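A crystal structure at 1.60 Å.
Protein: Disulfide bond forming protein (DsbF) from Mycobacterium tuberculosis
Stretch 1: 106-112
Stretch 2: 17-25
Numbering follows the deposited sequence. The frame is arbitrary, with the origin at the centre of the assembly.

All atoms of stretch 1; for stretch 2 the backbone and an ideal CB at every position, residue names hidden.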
# COMPACT_ATOMS: atom_id res chain seq x y z
N SER A 106 11.32 7.03 -2.39
CA SER A 106 11.54 7.28 -0.97
C SER A 106 10.63 6.46 -0.05
O SER A 106 11.05 6.05 1.03
CB SER A 106 11.41 8.78 -0.66
OG SER A 106 10.15 9.30 -1.02
N VAL A 107 9.39 6.23 -0.46
CA VAL A 107 8.49 5.46 0.39
C VAL A 107 8.92 3.99 0.43
O VAL A 107 8.94 3.38 1.50
CB VAL A 107 7.02 5.57 -0.08
CG1 VAL A 107 6.11 4.78 0.87
CG2 VAL A 107 6.59 7.04 -0.10
N TRP A 108 9.27 3.42 -0.72
CA TRP A 108 9.73 2.04 -0.74
C TRP A 108 10.97 1.91 0.14
O TRP A 108 11.11 0.97 0.92
CB TRP A 108 10.08 1.60 -2.16
CG TRP A 108 8.92 1.19 -2.99
CD1 TRP A 108 7.68 1.76 -3.01
CD2 TRP A 108 8.90 0.16 -3.98
NE1 TRP A 108 6.89 1.15 -3.96
CE2 TRP A 108 7.62 0.17 -4.58
CE3 TRP A 108 9.86 -0.76 -4.43
CZ2 TRP A 108 7.26 -0.71 -5.60
CZ3 TRP A 108 9.50 -1.64 -5.45
CH2 TRP A 108 8.22 -1.60 -6.03
N ALA A 109 11.88 2.88 0.00
CA ALA A 109 13.12 2.86 0.77
C ALA A 109 12.84 2.89 2.26
O ALA A 109 13.49 2.19 3.04
CB ALA A 109 13.98 4.05 0.37
N ASN A 110 11.86 3.69 2.65
CA ASN A 110 11.48 3.83 4.05
C ASN A 110 11.04 2.51 4.68
O ASN A 110 11.16 2.33 5.89
CB ASN A 110 10.37 4.86 4.18
CG ASN A 110 9.94 5.06 5.62
OD1 ASN A 110 10.65 5.66 6.40
ND2 ASN A 110 8.79 4.52 5.98
N PHE A 111 10.53 1.60 3.87
CA PHE A 111 10.06 0.31 4.38
C PHE A 111 10.98 -0.84 4.00
O PHE A 111 10.66 -2.00 4.22
CB PHE A 111 8.65 0.03 3.86
CG PHE A 111 7.58 0.85 4.53
CD1 PHE A 111 7.01 0.43 5.73
CD2 PHE A 111 7.15 2.05 3.97
CE1 PHE A 111 6.03 1.18 6.37
CE2 PHE A 111 6.17 2.82 4.60
CZ PHE A 111 5.61 2.38 5.80
N GLY A 112 12.14 -0.50 3.44
CA GLY A 112 13.09 -1.52 3.04
C GLY A 112 12.59 -2.40 1.92
O GLY A 112 12.99 -3.56 1.80
N UNK A 17 6.24 5.97 15.17
CA UNK A 17 7.28 5.03 14.77
C UNK A 17 8.01 5.64 13.58
O UNK A 17 7.40 6.26 12.70
CB UNK A 17 6.70 3.66 14.43
N UNK A 18 9.33 5.47 13.56
CA UNK A 18 10.14 6.01 12.48
C UNK A 18 9.64 5.56 11.12
O UNK A 18 9.77 6.28 10.13
CB UNK A 18 11.60 5.60 12.66
N UNK A 19 9.05 4.37 11.07
CA UNK A 19 8.54 3.82 9.82
C UNK A 19 7.43 4.67 9.20
O UNK A 19 7.22 4.64 8.00
CB UNK A 19 8.02 2.40 10.06
N UNK A 20 6.72 5.44 10.02
CA UNK A 20 5.63 6.27 9.50
C UNK A 20 6.06 7.70 9.22
O UNK A 20 5.27 8.52 8.78
CB UNK A 20 4.46 6.28 10.49
N UNK A 21 7.33 8.00 9.47
CA UNK A 21 7.81 9.35 9.24
C UNK A 21 8.25 9.56 7.81
O UNK A 21 9.44 9.54 7.49
CB UNK A 21 8.97 9.67 10.19
N UNK A 22 7.27 9.76 6.94
CA UNK A 22 7.51 9.99 5.52
C UNK A 22 6.32 10.74 4.93
O UNK A 22 5.23 10.72 5.49
CB UNK A 22 7.74 8.67 4.78
N UNK A 23 6.56 11.41 3.82
CA UNK A 23 5.49 12.14 3.14
C UNK A 23 5.52 11.69 1.69
O UNK A 23 6.49 11.08 1.25
CB UNK A 23 5.65 13.66 3.27
N UNK A 24 4.44 11.96 0.96
CA UNK A 24 4.36 11.56 -0.43
C UNK A 24 3.22 12.27 -1.13
O UNK A 24 2.46 13.01 -0.51
CB UNK A 24 4.19 10.04 -0.54
N UNK A 25 3.11 12.05 -2.44
CA UNK A 25 2.04 12.66 -3.23
C UNK A 25 1.14 11.54 -3.77
O UNK A 25 1.64 10.51 -4.22
CB UNK A 25 2.61 13.51 -4.37

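Stretch 1 begins as a helix. It offers stretch 2 an apolar patch at Val107 and Phe111, with the amide of Asn110 beside it.

Position 17 lies out of reach of stretch 1. Phi is -69° and psi 140°, so most residues would fit, proline included. It is Pro17, and its O accepts a hydrogen bond from N of position 20 at 2.9 Å, just ahead of the 3-10 segment 18-20.

At position 18 CA-to-CB points sideways, with nothing of stretch 1 within 5.5 Å of the ideal CB. Small or polar residues would do. It is Ala18, which makes little contact.

Position 19 matters mainly for its backbone. Its O takes a hydrogen bond from Asn110 ND2 at 2.6 Å, with an N-H...O angle of 149°. The ideal CB is 4.4 Å from Phe111 CE1 and points sideways, so a chain with an aliphatic base would suit, polar or apolar beyond. It is Gln19. Its CB packs 4.3 Å from Phe111 CE1, and the end of the side chain leads away.

At position 20 CA-to-CB points away, and stretch 1 sets little constraint. It is Leu20, whose CD2 comes to 4.7 Å from Phe111 CZ.

Position 21 points sideways into space that stretch 1 leaves free. Many residues would fit, long polar ones among them. It is Gln21, with its end leading away.

Position 22 points toward stretch 1. The ideal CB is 4.3 Å from Asn110 CG and 5.3 Å from Val107 CG2. Val107 and Phe111 invite a large apolar group, aliphatic or aromatic. It is Phe22, with chi1 at 71° (p). Val107 CG1 lies over one face of its ring. Phe22 CE2 meets the edge of the Phe111 ring, 3.5 Å from Phe111 CE2; the ring planes are at 75°, an oblique pairing.

Position 23 begins the strand 23-25 and points away, so polar residues would suit. It is Ser23. Its backbone O receives a hydrogen bond from water 1 at 3.2 Å; the same water donates to Ser106 OG at 2.6 Å and so bridges the stretches.

Position 24 points toward stretch 1 again. Its ideal CB is 3.9 Å from Val107 CG2, so a small apolar residue makes contact without reaching further. It is Ala24, whose CB packs on that methyl.

Position 25 is out of reach, and long polar residues would be at ease. It is Lys25, with NZ hydrogen-bonded elsewhere in the structure.

Stretch 2, residues 17-25: PAQLQFSAK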
# COMPACT_ATOMS: atom_id res chain seq x y z
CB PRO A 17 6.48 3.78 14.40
CG PRO A 17 5.20 4.35 13.88
CD PRO A 17 4.90 5.43 14.90
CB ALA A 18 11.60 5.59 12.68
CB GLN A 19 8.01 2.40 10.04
CG GLN A 19 9.06 1.37 10.46
CD GLN A 19 9.18 1.20 11.96
OE1 GLN A 19 9.77 0.22 12.44
NE2 GLN A 19 8.64 2.15 12.72
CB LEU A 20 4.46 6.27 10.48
CG LEU A 20 3.77 4.92 10.70
CD1 LEU A 20 2.58 5.09 11.62
CD2 LEU A 20 3.33 4.35 9.35
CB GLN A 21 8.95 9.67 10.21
CG GLN A 21 8.49 9.68 11.66
CD GLN A 21 9.58 10.09 12.63
OE1 GLN A 21 10.52 9.33 12.89
NE2 GLN A 21 9.46 11.30 13.17
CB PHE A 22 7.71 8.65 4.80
CG PHE A 22 6.46 7.82 4.66
CD1 PHE A 22 5.56 8.06 3.62
CD2 PHE A 22 6.18 6.80 5.56
CE1 PHE A 22 4.40 7.29 3.48
CE2 PHE A 22 5.02 6.03 5.43
CZ PHE A 22 4.13 6.28 4.39
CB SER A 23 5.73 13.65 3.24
OG SER A 23 7.00 13.99 2.72
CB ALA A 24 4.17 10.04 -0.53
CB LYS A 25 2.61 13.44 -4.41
CG LYS A 25 3.10 14.86 -4.09
CD LYS A 25 1.92 15.81 -3.92
CE LYS A 25 2.39 17.25 -3.75
NZ LYS A 25 1.24 18.18 -3.54
O HOH W 1 9.09 9.17 1.31
O HOH W 2 8.01 11.83 -1.61
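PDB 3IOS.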